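Local coordinates for protein cellulose 1,4-beta-cellobiosidase (Thermobifida fusca, PDB 4JJJ) that probably cleaves cellobiose units from cellulose chains through its family 48 glycoside hydrolase domain, the part of a longer protein present here, at residues 146-158 with 165-177. The protein carries 1 engineered substitution. Numbering follows the deposited sequence.
Sequences MHWLLDVDNVYGF and TDDAPAYINTYQR. With ZN (zinc ion), chain B; BGC (beta-D-glucopyranose), chain D; BGC (beta-D-glucopyranose), chain C; BGC (beta-D-glucopyranose), chain E.
A trans chi1 (175°) turns the imidazole of H147 toward strand 170-173, while N173, likewise extended (chi1 -164°), carries its amide back to the indole of W148. H147 NE2 meets I172 O at 2.7 Å, the oxygen lying in the imidazole plane although the nitrogen stands above the carbonyl plane. One residue on, W148 NE1 reaches N173 OD1 at 2.9 Å, with ring and amide turned 78° apart. The two bonds illustrate how, beyond the backbone bridges, the pairing of two segments can be continued by side-chain hydrogen bonds, here beside a bound sugar. N173 OD1 also accepts a hydrogen bond from O2 of the chain C glucose, and N173 ND2 donates one to its O3, which together should hold the amide's rotation. The indole is sandwiched: C5 of the chain D glucose lies 3.5 Å above one face, and L149 CB backs the opposite one. W148 CH2 lies at the edge of the Y175 ring, whose CD2 touches the same glucose.

D151 and A170 form an antiparallel hydrogen-bonded pair, D151 N to A170 O 2.9 Å and A170 N to D151 O 3.0 Å. On the other face of the sheet, L150 CD2 sits over the ring of Y171, a CH-pi contact 3.9 Å from the centroid. I172 packs CD1 on L149 CD2 and D151 CB, and CG2 on F158. At the end of the strand the D151 carboxylate accepts hydrogen bonds from V155 N and Y156 N, bridging the turn that carries D153, which binds zinc with H46. The two strands are the middle pair of a four-stranded antiparallel sheet, between strand 47-49, whose Q47 touches L149 and I172, and strand 189-190, where H189 touches N173 and P190 touches F158.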
loop_
_atom_site.group_PDB
_atom_site.type_symbol
_atom_site.label_atom_id
_atom_site.label_comp_id
_atom_site.label_asym_id
_atom_site.label_seq_id
_atom_site.Cartn_x
_atom_site.Cartn_y
_atom_site.Cartn_z
ATOM N N MET A 146 -4.605 -4.831 9.207
ATOM C CA MET A 146 -4.957 -3.390 9.213
ATOM C C MET A 146 -5.955 -3.038 8.138
ATOM O O MET A 146 -5.796 -3.435 6.972
ATOM C CB MET A 146 -3.717 -2.529 9.104
ATOM C CG MET A 146 -2.706 -2.711 10.211
ATOM S SD MET A 146 -1.411 -1.431 10.185
ATOM C CE MET A 146 -0.163 -2.285 9.303
ATOM N N HIS A 147 -6.923 -2.165 8.441
ATOM C CA HIS A 147 -7.651 -1.450 7.408
ATOM C C HIS A 147 -6.749 -0.351 6.835
ATOM O O HIS A 147 -5.824 0.118 7.483
ATOM C CB HIS A 147 -8.929 -0.867 7.968
ATOM C CG HIS A 147 -9.687 -0.012 7.004
ATOM N ND1 HIS A 147 -10.265 -0.490 5.863
ATOM C CD2 HIS A 147 -9.899 1.333 6.985
ATOM C CE1 HIS A 147 -10.818 0.479 5.183
ATOM N NE2 HIS A 147 -10.636 1.602 5.844
ATOM N N TRP A 148 -6.985 0.060 5.583
ATOM C CA TRP A 148 -5.948 0.853 4.925
ATOM C C TRP A 148 -5.935 2.344 5.241
ATOM O O TRP A 148 -4.883 2.969 5.036
ATOM C CB TRP A 148 -5.974 0.629 3.394
ATOM C CG TRP A 148 -6.808 1.593 2.593
ATOM C CD1 TRP A 148 -8.176 1.565 2.340
ATOM C CD2 TRP A 148 -6.322 2.762 1.889
ATOM N NE1 TRP A 148 -8.497 2.616 1.555
ATOM C CE2 TRP A 148 -7.419 3.383 1.271
ATOM C CE3 TRP A 148 -5.058 3.357 1.753
ATOM C CZ2 TRP A 148 -7.268 4.510 0.466
ATOM C CZ3 TRP A 148 -4.911 4.494 0.940
ATOM C CH2 TRP A 148 -6.022 5.055 0.302
ATOM N N LEU A 149 -7.067 2.889 5.606
ATOM C CA LEU A 149 -7.257 4.380 5.604
ATOM C C LEU A 149 -8.129 4.799 6.775
ATOM O O LEU A 149 -9.251 4.248 7.046
ATOM C CB LEU A 149 -8.028 4.847 4.370
ATOM C CG LEU A 149 -8.052 6.325 4.054
ATOM C CD1 LEU A 149 -6.707 6.932 3.783
ATOM C CD2 LEU A 149 -9.074 6.532 2.978
ATOM N N LEU A 150 -7.586 5.755 7.553
ATOM C CA LEU A 150 -8.303 6.457 8.644
ATOM C C LEU A 150 -8.367 7.919 8.372
ATOM O O LEU A 150 -7.529 8.479 7.651
ATOM C CB LEU A 150 -7.611 6.280 9.973
ATOM C CG LEU A 150 -7.427 4.836 10.490
ATOM C CD1 LEU A 150 -6.514 4.867 11.706
ATOM C CD2 LEU A 150 -8.752 4.189 10.857
ATOM N N ASP A 151 -9.343 8.576 8.993
ATOM C CA ASP A 151 -9.430 10.020 9.038
ATOM C C ASP A 151 -9.076 10.464 10.465
ATOM O O ASP A 151 -9.910 10.339 11.311
ATOM C CB ASP A 151 -10.820 10.460 8.639
ATOM C CG ASP A 151 -11.016 11.944 8.631
ATOM O OD1 ASP A 151 -10.083 12.750 8.915
ATOM O OD2 ASP A 151 -12.126 12.392 8.119
ATOM N N VAL A 152 -7.828 10.841 10.675
ATOM C CA VAL A 152 -7.291 11.043 12.047
ATOM C C VAL A 152 -7.922 12.266 12.795
ATOM O O VAL A 152 -8.214 12.140 13.947
ATOM C CB VAL A 152 -5.764 11.144 11.980
ATOM C CG1 VAL A 152 -5.222 11.239 13.451
ATOM C CG2 VAL A 152 -5.159 9.926 11.345
ATOM N N ASP A 153 -8.084 13.370 12.094
ATOM C CA ASP A 153 -8.697 14.580 12.680
ATOM C C ASP A 153 -10.189 14.651 12.403
ATOM O O ASP A 153 -10.831 15.658 12.729
ATOM C CB ASP A 153 -7.995 15.793 12.131
ATOM C CG ASP A 153 -6.582 16.010 12.754
ATOM O OD1 ASP A 153 -6.270 15.343 13.740
ATOM O OD2 ASP A 153 -5.866 16.813 12.132
ATOM N N ASN A 154 -10.784 13.651 11.775
ATOM C CA ASN A 154 -12.220 13.702 11.432
ATOM C C ASN A 154 -12.547 14.870 10.552
ATOM O O ASN A 154 -13.559 15.540 10.712
ATOM C CB ASN A 154 -13.118 13.678 12.701
ATOM C CG ASN A 154 -14.492 13.014 12.440
ATOM O OD1 ASN A 154 -14.594 12.014 11.725
ATOM N ND2 ASN A 154 -15.558 13.505 13.126
ATOM N N VAL A 155 -11.688 15.121 9.571
ATOM C CA VAL A 155 -11.947 16.221 8.686
ATOM C C VAL A 155 -13.182 16.020 7.869
ATOM O O VAL A 155 -13.891 17.008 7.592
ATOM C CB VAL A 155 -10.734 16.582 7.851
ATOM C CG1 VAL A 155 -10.524 15.584 6.796
ATOM C CG2 VAL A 155 -10.886 17.979 7.404
ATOM N N TYR A 156 -13.540 14.782 7.605
ATOM C CA TYR A 156 -14.742 14.482 6.833
ATOM C C TYR A 156 -16.029 14.391 7.680
ATOM O O TYR A 156 -17.126 14.375 7.112
ATOM C CB TYR A 156 -14.603 13.158 5.970
ATOM C CG TYR A 156 -13.769 13.312 4.740
ATOM C CD1 TYR A 156 -12.370 13.136 4.766
ATOM C CD2 TYR A 156 -14.346 13.684 3.517
ATOM C CE1 TYR A 156 -11.572 13.274 3.664
ATOM C CE2 TYR A 156 -13.592 13.782 2.387
ATOM C CZ TYR A 156 -12.198 13.592 2.437
ATOM O OH TYR A 156 -11.439 13.715 1.328
ATOM N N GLY A 157 -15.893 14.240 8.980
ATOM C CA GLY A 157 -17.063 14.232 9.881
ATOM C C GLY A 157 -17.779 12.943 10.102
ATOM O O GLY A 157 -18.960 12.910 10.590
ATOM N N PHE A 158 -17.219 11.789 9.670
ATOM C CA PHE A 158 -17.907 10.545 9.810
ATOM C C PHE A 158 -17.965 9.995 11.191
ATOM O O PHE A 158 -18.996 9.446 11.579
ATOM C CB PHE A 158 -17.339 9.489 8.840
ATOM C CG PHE A 158 -17.512 9.852 7.386
ATOM C CD1 PHE A 158 -18.810 9.887 6.850
ATOM C CD2 PHE A 158 -16.431 10.093 6.550
ATOM C CE1 PHE A 158 -19.024 10.164 5.543
ATOM C CE2 PHE A 158 -16.638 10.363 5.217
ATOM C CZ PHE A 158 -17.948 10.437 4.714
ATOM N N THR A 165 -18.362 11.792 15.822
ATOM C CA THR A 165 -17.466 12.098 16.944
ATOM C C THR A 165 -16.015 12.076 16.564
ATOM O O THR A 165 -15.643 11.503 15.513
ATOM C CB THR A 165 -17.661 11.178 18.133
ATOM O OG1 THR A 165 -17.331 9.810 17.775
ATOM C CG2 THR A 165 -19.121 11.302 18.690
ATOM N N ASP A 166 -15.145 12.716 17.367
ATOM C CA ASP A 166 -13.730 12.708 17.020
ATOM C C ASP A 166 -12.868 12.026 18.067
ATOM O O ASP A 166 -11.656 12.188 18.081
ATOM C CB ASP A 166 -13.238 14.088 16.744
ATOM C CG ASP A 166 -12.962 14.823 17.979
ATOM O OD1 ASP A 166 -11.965 15.553 17.988
ATOM O OD2 ASP A 166 -13.731 14.634 18.919
ATOM N N ASP A 167 -13.467 11.122 18.810
ATOM C CA ASP A 167 -12.758 10.429 19.854
ATOM C C ASP A 167 -11.712 9.419 19.358
ATOM O O ASP A 167 -10.809 9.089 20.126
ATOM C CB ASP A 167 -13.756 9.768 20.807
ATOM C CG ASP A 167 -14.717 10.806 21.445
ATOM O OD1 ASP A 167 -14.306 11.571 22.276
ATOM O OD2 ASP A 167 -15.856 10.862 21.012
ATOM N N ALA A 168 -11.848 8.910 18.144
ATOM C CA ALA A 168 -10.856 7.989 17.582
ATOM C C ALA A 168 -10.806 8.374 16.074
ATOM O O ALA A 168 -11.791 8.910 15.524
ATOM C CB ALA A 168 -11.290 6.586 17.715
ATOM N N PRO A 169 -9.704 8.091 15.391
ATOM C CA PRO A 169 -9.728 8.188 13.975
ATOM C C PRO A 169 -10.911 7.451 13.333
ATOM O O PRO A 169 -11.220 6.307 13.784
ATOM C CB PRO A 169 -8.388 7.495 13.588
ATOM C CG PRO A 169 -7.462 7.680 14.783
ATOM C CD PRO A 169 -8.434 7.507 15.895
ATOM N N ALA A 170 -11.540 7.999 12.290
ATOM C CA ALA A 170 -12.642 7.306 11.631
ATOM C C ALA A 170 -12.163 6.272 10.602
ATOM O O ALA A 170 -11.251 6.603 9.819
ATOM C CB ALA A 170 -13.561 8.270 10.970
ATOM N N TYR A 171 -12.816 5.130 10.527
ATOM C CA TYR A 171 -12.508 4.172 9.425
ATOM C C TYR A 171 -13.241 4.608 8.225
ATOM O O TYR A 171 -14.470 4.679 8.230
ATOM C CB TYR A 171 -12.965 2.749 9.860
ATOM C CG TYR A 171 -12.103 2.057 10.852
ATOM C CD1 TYR A 171 -12.343 2.162 12.246
ATOM C CD2 TYR A 171 -11.061 1.210 10.471
ATOM C CE1 TYR A 171 -11.534 1.466 13.168
ATOM C CE2 TYR A 171 -10.265 0.536 11.376
ATOM C CZ TYR A 171 -10.501 0.651 12.746
ATOM O OH TYR A 171 -9.708 -0.062 13.660
ATOM N N ILE A 172 -12.536 4.910 7.118
ATOM C CA ILE A 172 -13.131 5.405 5.935
ATOM C C ILE A 172 -12.543 4.682 4.715
ATOM O O ILE A 172 -11.525 3.978 4.823
ATOM C CB ILE A 172 -12.861 6.937 5.766
ATOM C CG1 ILE A 172 -11.408 7.333 5.894
ATOM C CG2 ILE A 172 -13.676 7.663 6.856
ATOM C CD1 ILE A 172 -11.151 8.685 5.241
ATOM N N ASN A 173 -13.130 4.880 3.558
ATOM C CA ASN A 173 -12.604 4.342 2.322
ATOM C C ASN A 173 -12.960 5.294 1.209
ATOM O O ASN A 173 -13.769 6.229 1.404
ATOM C CB ASN A 173 -13.087 2.903 2.094
ATOM C CG ASN A 173 -12.330 2.153 1.077
ATOM O OD1 ASN A 173 -11.217 2.461 0.685
ATOM N ND2 ASN A 173 -12.972 1.072 0.622
ATOM N N THR A 174 -12.281 5.149 0.101
ATOM C CA THR A 174 -12.427 6.030 -1.063
ATOM C C THR A 174 -12.575 5.143 -2.322
ATOM O O THR A 174 -13.682 4.982 -2.820
ATOM C CB THR A 174 -11.272 6.985 -1.170
ATOM O OG1 THR A 174 -10.043 6.203 -1.227
ATOM C CG2 THR A 174 -11.213 7.985 0.007
ATOM N N TYR A 175 -11.503 4.548 -2.828
ATOM C CA TYR A 175 -11.599 3.759 -4.062
ATOM C C TYR A 175 -12.629 2.677 -3.989
ATOM O O TYR A 175 -12.613 1.827 -3.097
ATOM C CB TYR A 175 -10.192 3.162 -4.369
ATOM C CG TYR A 175 -9.125 4.190 -4.407
ATOM C CD1 TYR A 175 -8.970 4.984 -5.480
ATOM C CD2 TYR A 175 -8.286 4.327 -3.329
ATOM C CE1 TYR A 175 -8.052 6.045 -5.473
ATOM C CE2 TYR A 175 -7.341 5.349 -3.275
ATOM C CZ TYR A 175 -7.181 6.165 -4.356
ATOM O OH TYR A 175 -6.250 7.187 -4.462
ATOM N N GLN A 176 -13.487 2.705 -5.024
ATOM C CA GLN A 176 -14.572 1.750 -5.181
ATOM C C GLN A 176 -14.942 1.436 -6.642
ATOM O O GLN A 176 -15.611 0.394 -6.891
ATOM C CB GLN A 176 -15.915 2.132 -4.520
ATOM C CG GLN A 176 -15.946 2.301 -3.057
ATOM C CD GLN A 176 -16.040 0.980 -2.337
ATOM O OE1 GLN A 176 -17.163 0.379 -2.160
ATOM N NE2 GLN A 176 -14.910 0.471 -1.918
ATOM N N ARG A 177 -14.502 2.219 -7.570
ATOM C CA ARG A 177 -15.143 2.217 -8.946
ATOM C C ARG A 177 -14.185 1.916 -10.042
ATOM O O ARG A 177 -14.229 2.425 -11.170
ATOM C CB ARG A 177 -15.954 3.538 -9.183
ATOM C CG ARG A 177 -17.104 3.618 -8.151
ATOM C CD ARG A 177 -18.014 4.821 -8.334
ATOM N NE ARG A 177 -17.351 6.059 -8.121
ATOM C CZ ARG A 177 -17.881 7.265 -8.239
ATOM N NH1 ARG A 177 -19.141 7.351 -8.595
ATOM N NH2 ARG A 177 -17.178 8.364 -7.954
HETATM ZN ZN ZN B . -5.541 18.016 10.993
HETATM C C2 BGC D . -4.470 1.674 -2.890
HETATM C C3 BGC D . -5.992 1.605 -3.020
HETATM C C4 BGC D . -6.495 0.449 -2.217
HETATM C C5 BGC D . -6.070 0.464 -0.773
HETATM C C6 BGC D . -6.549 -0.731 0.043
HETATM C C1 BGC D . -4.125 1.582 -1.431
HETATM O O1 BGC D . -2.697 1.551 -1.284
HETATM O O2 BGC D . -3.894 2.854 -3.491
HETATM O O3 BGC D . -6.273 1.381 -4.425
HETATM O O4 BGC D . -7.942 0.711 -2.183
HETATM O O5 BGC D . -4.633 0.451 -0.759
HETATM O O6 BGC D . -6.099 -1.950 -0.615
HETATM C C2 BGC C . -10.160 -0.177 -1.622
HETATM C C3 BGC C . -11.060 -1.327 -1.894
HETATM C C4 BGC C . -11.209 -1.635 -3.394
HETATM C C5 BGC C . -9.766 -1.711 -3.955
HETATM C C6 BGC C . -9.844 -2.058 -5.435
HETATM C C1 BGC C . -8.825 -0.406 -2.310
HETATM O O2 BGC C . -10.003 0.022 -0.240
HETATM O O3 BGC C . -12.259 -1.032 -1.276
HETATM O O4 BGC C . -11.784 -2.954 -3.603
HETATM O O5 BGC C . -8.997 -0.538 -3.710
HETATM O O6 BGC C . -10.232 -0.855 -6.131
HETATM C C2 BGC E . -13.523 -4.365 -4.311
HETATM C C3 BGC E . -15.014 -4.625 -4.239
HETATM C C4 BGC E . -15.553 -4.522 -2.824
HETATM C C5 BGC E . -15.095 -3.257 -2.145
HETATM C C6 BGC E . -15.407 -3.138 -0.700
HETATM C C1 BGC E . -13.214 -3.028 -3.594
HETATM O O2 BGC E . -13.017 -4.362 -5.640
HETATM O O3 BGC E . -15.307 -5.939 -4.785
HETATM O O4 BGC E . -17.013 -4.487 -2.975
HETATM O O5 BGC E . -13.644 -3.116 -2.246
HETATM O O6 BGC E . -15.038 -1.876 -0.178
HETATM O O HOH W 1 -10.488 12.160 15.636
HETATM O O HOH W 2 -10.415 16.785 15.193
HETATM O O HOH W 3 -4.798 19.978 11.514
HETATM O O HOH W 4 -7.061 18.394 9.625
#